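Long-range contact in 5,10-methylenetetrahydromethanopterin reductase (Methanopyrus kandleri, PDB 1EZW), which catalyses the reversible, coenzyme F420-dependent reduction of methylenetetrahydromethanopterin to methyltetrahydromethanopterin, a step in making methane from carbon dioxide: residues P111-D123 against V147-A159. Residues are numbered along the deposited sequence; the frame is centred on the assembly and turned at random.
Sequences PCKIPIWNPEAED and VEYEGKYVKTGTA
Trp117 and Tyr153 run alongside each other, and both hydrogen-bond one acceptor, the carbonyl oxygen of Pro68. Tyr153 OH comes to the edge of the indole, 3.3 Å from Trp117 CD1. The ring planes stand at 80°, in an oblique pairing. Ile116 CG2 covers one indole face. A single beta bridge joins the backbones at Trp117 and Val154. Lys155 N gives a nearly straight bond to Trp117 O (3.1 Å, 166°). The return bond from Trp117 N to Tyr153 O is weak. Val154 CA also touches Trp117 O through its C-H. The contact joins the loops that precede and follow helix 127-142 in the TIM-barrel chain, well away from its centre. A type I turn, Pro115 to Asn118, presents Trp117 and Asn118 to 147-159. Asn118 has CG anti to its own N (chi1 -175°), which carries the amide across to Gly151. Asn118 ND2 makes a weak hydrogen bond to Gly151 O (2.9 Å), and Asn118 CG packs on Lys155 CB. A leucine here lacks the amide, and would probably leave the two loops less firmly tied at Gly151 O. Farther out, the extended Lys155 chain brings its NZ to a salt bridge with Glu120 OE2 (3.3 Å), weak as a hydrogen bond. Glu150 also pairs with this ammonium, which probably eases the repulsion between the two carboxylates. At the other end, one water donates to both Asp123 O and Lys152 O.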
loop_
_atom_site.group_PDB
_atom_site.type_symbol
_atom_site.label_atom_id
_atom_site.label_comp_id
_atom_site.label_asym_id
_atom_site.label_seq_id
_atom_site.Cartn_x
_atom_site.Cartn_y
_atom_site.Cartn_z
ATOM N N PRO A 111 2.950 1.603 -39.123
ATOM C CA PRO A 111 4.073 1.166 -38.288
ATOM C C PRO A 111 5.075 2.287 -38.048
ATOM O O PRO A 111 5.258 3.176 -38.896
ATOM C CB PRO A 111 4.668 0.011 -39.099
ATOM C CG PRO A 111 4.191 0.327 -40.547
ATOM C CD PRO A 111 2.773 0.676 -40.253
ATOM N N CYS A 112 5.714 2.257 -36.882
ATOM C CA CYS A 112 6.696 3.271 -36.553
ATOM C C CYS A 112 8.079 2.731 -36.893
ATOM O O CYS A 112 8.573 1.788 -36.262
ATOM C CB CYS A 112 6.611 3.635 -35.059
ATOM S SG CYS A 112 7.695 4.994 -34.639
ATOM N N LYS A 113 8.708 3.322 -37.911
ATOM C CA LYS A 113 10.022 2.860 -38.333
ATOM C C LYS A 113 11.132 3.855 -38.049
ATOM O O LYS A 113 12.253 3.683 -38.518
ATOM C CB LYS A 113 9.995 2.495 -39.837
ATOM C CG LYS A 113 8.886 1.461 -40.139
ATOM C CD LYS A 113 8.933 0.885 -41.582
ATOM C CE LYS A 113 10.083 -0.074 -41.731
ATOM N NZ LYS A 113 10.194 -0.622 -43.119
ATOM N N ILE A 114 10.816 4.879 -37.255
ATOM C CA ILE A 114 11.793 5.908 -36.896
ATOM C C ILE A 114 12.877 5.344 -35.970
ATOM O O ILE A 114 12.563 4.629 -35.005
ATOM C CB ILE A 114 11.110 7.065 -36.128
ATOM C CG1 ILE A 114 9.944 7.642 -36.938
ATOM C CG2 ILE A 114 12.155 8.144 -35.789
ATOM C CD1 ILE A 114 9.033 8.568 -36.153
ATOM N N PRO A 115 14.167 5.568 -36.282
ATOM C CA PRO A 115 15.257 5.080 -35.411
ATOM C C PRO A 115 15.310 6.154 -34.310
ATOM O O PRO A 115 16.323 6.845 -34.116
ATOM C CB PRO A 115 16.466 5.111 -36.357
ATOM C CG PRO A 115 16.193 6.349 -37.181
ATOM C CD PRO A 115 14.724 6.135 -37.539
ATOM N N ILE A 116 14.197 6.274 -33.577
ATOM C CA ILE A 116 14.036 7.302 -32.550
ATOM C C ILE A 116 15.172 7.482 -31.560
ATOM O O ILE A 116 15.559 8.611 -31.249
ATOM C CB ILE A 116 12.723 7.088 -31.720
ATOM C CG1 ILE A 116 11.499 7.168 -32.634
ATOM C CG2 ILE A 116 12.621 8.168 -30.606
ATOM C CD1 ILE A 116 10.141 7.021 -31.911
ATOM N N TRP A 117 15.727 6.378 -31.091
ATOM C CA TRP A 117 16.765 6.446 -30.067
ATOM C C TRP A 117 18.209 6.299 -30.521
ATOM O O TRP A 117 19.105 6.020 -29.721
ATOM C CB TRP A 117 16.449 5.464 -28.924
ATOM C CG TRP A 117 15.019 5.589 -28.393
ATOM C CD1 TRP A 117 14.040 4.626 -28.447
ATOM C CD2 TRP A 117 14.406 6.742 -27.779
ATOM N NE1 TRP A 117 12.870 5.108 -27.913
ATOM C CE2 TRP A 117 13.063 6.398 -27.499
ATOM C CE3 TRP A 117 14.863 8.035 -27.448
ATOM C CZ2 TRP A 117 12.162 7.293 -26.890
ATOM C CZ3 TRP A 117 13.966 8.932 -26.846
ATOM C CH2 TRP A 117 12.625 8.545 -26.571
ATOM N N ASN A 118 18.429 6.511 -31.822
ATOM C CA ASN A 118 19.794 6.522 -32.354
ATOM C C ASN A 118 19.814 7.846 -33.148
ATOM O O ASN A 118 19.558 7.869 -34.351
ATOM C CB ASN A 118 20.051 5.331 -33.273
ATOM C CG ASN A 118 21.514 5.274 -33.724
ATOM O OD1 ASN A 118 22.218 6.250 -33.579
ATOM N ND2 ASN A 118 21.952 4.151 -34.267
ATOM N N PRO A 119 20.112 8.962 -32.465
ATOM C CA PRO A 119 20.163 10.315 -33.013
ATOM C C PRO A 119 20.998 10.503 -34.261
ATOM O O PRO A 119 20.676 11.355 -35.091
ATOM C CB PRO A 119 20.671 11.141 -31.827
ATOM C CG PRO A 119 20.037 10.396 -30.662
ATOM C CD PRO A 119 20.467 9.004 -31.031
ATOM N N GLU A 120 22.051 9.722 -34.421
ATOM C CA GLU A 120 22.847 9.910 -35.632
ATOM C C GLU A 120 22.354 9.107 -36.820
ATOM O O GLU A 120 22.826 9.303 -37.943
ATOM C CB GLU A 120 24.323 9.628 -35.360
ATOM C CG GLU A 120 24.615 8.381 -34.574
ATOM C CD GLU A 120 26.065 8.344 -34.072
ATOM O OE1 GLU A 120 26.983 8.089 -34.886
ATOM O OE2 GLU A 120 26.295 8.598 -32.868
ATOM N N ALA A 121 21.392 8.220 -36.599
ATOM C CA ALA A 121 20.859 7.415 -37.701
ATOM C C ALA A 121 19.651 8.093 -38.305
ATOM O O ALA A 121 18.977 8.894 -37.651
ATOM C CB ALA A 121 20.477 6.010 -37.200
ATOM N N GLU A 122 19.360 7.777 -39.559
ATOM C CA GLU A 122 18.184 8.356 -40.177
ATOM C C GLU A 122 17.401 7.269 -40.875
ATOM O O GLU A 122 16.220 7.426 -41.138
ATOM C CB GLU A 122 18.570 9.448 -41.175
ATOM C CG GLU A 122 19.564 9.005 -42.233
ATOM C CD GLU A 122 19.919 10.131 -43.195
ATOM O OE1 GLU A 122 20.316 11.222 -42.716
ATOM O OE2 GLU A 122 19.815 9.916 -44.423
ATOM N N ASP A 123 18.069 6.158 -41.163
ATOM C CA ASP A 123 17.432 5.043 -41.851
ATOM C C ASP A 123 16.302 4.367 -41.057
ATOM O O ASP A 123 16.435 4.109 -39.847
ATOM C CB ASP A 123 18.480 3.978 -42.166
ATOM C CG ASP A 123 19.559 4.487 -43.098
ATOM O OD1 ASP A 123 20.596 3.814 -43.173
ATOM O OD2 ASP A 123 19.354 5.543 -43.752
ATOM N N VAL A 147 24.992 -0.778 -19.565
ATOM C CA VAL A 147 24.419 -1.106 -20.845
ATOM C C VAL A 147 25.264 -0.400 -21.915
ATOM O O VAL A 147 25.541 0.772 -21.800
ATOM C CB VAL A 147 22.996 -0.589 -20.964
ATOM C CG1 VAL A 147 22.463 -0.939 -22.335
ATOM C CG2 VAL A 147 22.137 -1.161 -19.829
ATOM N N GLU A 148 25.700 -1.140 -22.928
ATOM C CA GLU A 148 26.471 -0.565 -24.023
ATOM C C GLU A 148 25.923 -1.260 -25.226
ATOM O O GLU A 148 26.122 -2.465 -25.408
ATOM C CB GLU A 148 27.965 -0.845 -23.853
ATOM C CG GLU A 148 28.583 -0.027 -22.720
ATOM C CD GLU A 148 30.088 -0.253 -22.578
ATOM O OE1 GLU A 148 30.838 0.742 -22.459
ATOM O OE2 GLU A 148 30.510 -1.424 -22.573
ATOM N N TYR A 149 25.190 -0.517 -26.021
ATOM C CA TYR A 149 24.570 -1.119 -27.181
ATOM C C TYR A 149 24.421 -0.152 -28.330
ATOM O O TYR A 149 23.907 0.952 -28.180
ATOM C CB TYR A 149 23.181 -1.683 -26.796
ATOM C CG TYR A 149 22.578 -2.495 -27.902
ATOM C CD1 TYR A 149 23.021 -3.780 -28.150
ATOM C CD2 TYR A 149 21.625 -1.943 -28.757
ATOM C CE1 TYR A 149 22.526 -4.522 -29.232
ATOM C CE2 TYR A 149 21.119 -2.670 -29.842
ATOM C CZ TYR A 149 21.575 -3.957 -30.069
ATOM O OH TYR A 149 21.071 -4.704 -31.110
ATOM N N GLU A 150 24.868 -0.581 -29.506
ATOM C CA GLU A 150 24.763 0.259 -30.676
ATOM C C GLU A 150 23.988 -0.499 -31.740
ATOM O O GLU A 150 24.528 -1.392 -32.393
ATOM C CB GLU A 150 26.154 0.637 -31.195
ATOM C CG GLU A 150 26.068 1.439 -32.483
ATOM C CD GLU A 150 27.377 2.125 -32.860
ATOM O OE1 GLU A 150 27.422 2.719 -33.963
ATOM O OE2 GLU A 150 28.341 2.088 -32.054
ATOM N N GLY A 151 22.723 -0.153 -31.919
ATOM C CA GLY A 151 21.930 -0.856 -32.911
ATOM C C GLY A 151 21.466 0.152 -33.931
ATOM O O GLY A 151 22.002 1.266 -33.983
ATOM N N LYS A 152 20.472 -0.218 -34.734
ATOM C CA LYS A 152 19.909 0.664 -35.744
ATOM C C LYS A 152 18.847 1.583 -35.172
ATOM O O LYS A 152 18.633 2.675 -35.671
ATOM C CB LYS A 152 19.196 -0.132 -36.860
ATOM C CG LYS A 152 19.998 -1.222 -37.572
ATOM C CD LYS A 152 19.059 -2.050 -38.518
ATOM C CE LYS A 152 18.742 -1.383 -39.900
ATOM N NZ LYS A 152 18.003 -0.075 -39.987
ATOM N N TYR A 153 18.150 1.140 -34.121
ATOM C CA TYR A 153 17.065 1.940 -33.537
ATOM C C TYR A 153 17.483 2.611 -32.223
ATOM O O TYR A 153 16.965 3.656 -31.872
ATOM C CB TYR A 153 15.810 1.039 -33.361
ATOM C CG TYR A 153 15.096 1.138 -32.014
ATOM C CD1 TYR A 153 14.019 2.014 -31.818
ATOM C CD2 TYR A 153 15.530 0.370 -30.935
ATOM C CE1 TYR A 153 13.393 2.113 -30.567
ATOM C CE2 TYR A 153 14.903 0.469 -29.673
ATOM C CZ TYR A 153 13.850 1.333 -29.507
ATOM O OH TYR A 153 13.272 1.419 -28.240
ATOM N N VAL A 154 18.436 2.027 -31.515
ATOM C CA VAL A 154 18.896 2.661 -30.289
ATOM C C VAL A 154 20.400 2.522 -30.209
ATOM O O VAL A 154 20.960 1.459 -30.507
ATOM C CB VAL A 154 18.228 2.029 -28.996
ATOM C CG1 VAL A 154 18.501 0.522 -28.904
ATOM C CG2 VAL A 154 18.773 2.732 -27.772
ATOM N N LYS A 155 21.054 3.617 -29.839
ATOM C CA LYS A 155 22.490 3.610 -29.619
ATOM C C LYS A 155 22.690 4.291 -28.268
ATOM O O LYS A 155 22.331 5.436 -28.085
ATOM C CB LYS A 155 23.257 4.367 -30.722
ATOM C CG LYS A 155 24.764 4.401 -30.413
ATOM C CD LYS A 155 25.556 5.164 -31.510
ATOM C CE LYS A 155 27.039 5.248 -31.111
ATOM N NZ LYS A 155 27.891 5.776 -32.213
ATOM N N THR A 156 23.251 3.569 -27.315
ATOM C CA THR A 156 23.475 4.152 -25.994
ATOM C C THR A 156 24.925 4.581 -25.849
ATOM O O THR A 156 25.771 4.304 -26.730
ATOM C CB THR A 156 23.241 3.120 -24.881
ATOM O OG1 THR A 156 24.276 2.128 -24.900
ATOM C CG2 THR A 156 21.895 2.414 -25.065
ATOM N N GLY A 157 25.199 5.295 -24.763
ATOM C CA GLY A 157 26.560 5.627 -24.395
ATOM C C GLY A 157 26.899 4.505 -23.413
ATOM O O GLY A 157 26.389 3.393 -23.538
ATOM N N THR A 158 27.773 4.741 -22.439
ATOM C CA THR A 158 28.077 3.701 -21.454
ATOM C C THR A 158 27.137 3.998 -20.307
ATOM O O THR A 158 27.408 4.835 -19.460
ATOM C CB THR A 158 29.536 3.789 -21.018
ATOM O OG1 THR A 158 30.334 3.484 -22.177
ATOM C CG2 THR A 158 29.832 2.807 -19.925
ATOM N N ALA A 159 26.029 3.264 -20.278
ATOM C CA ALA A 159 24.982 3.551 -19.303
ATOM C C ALA A 159 25.025 2.684 -18.056
ATOM O O ALA A 159 24.540 1.561 -18.074
ATOM C CB ALA A 159 23.636 3.407 -19.995
HETATM O O HOH W 1 18.688 3.118 -38.445
#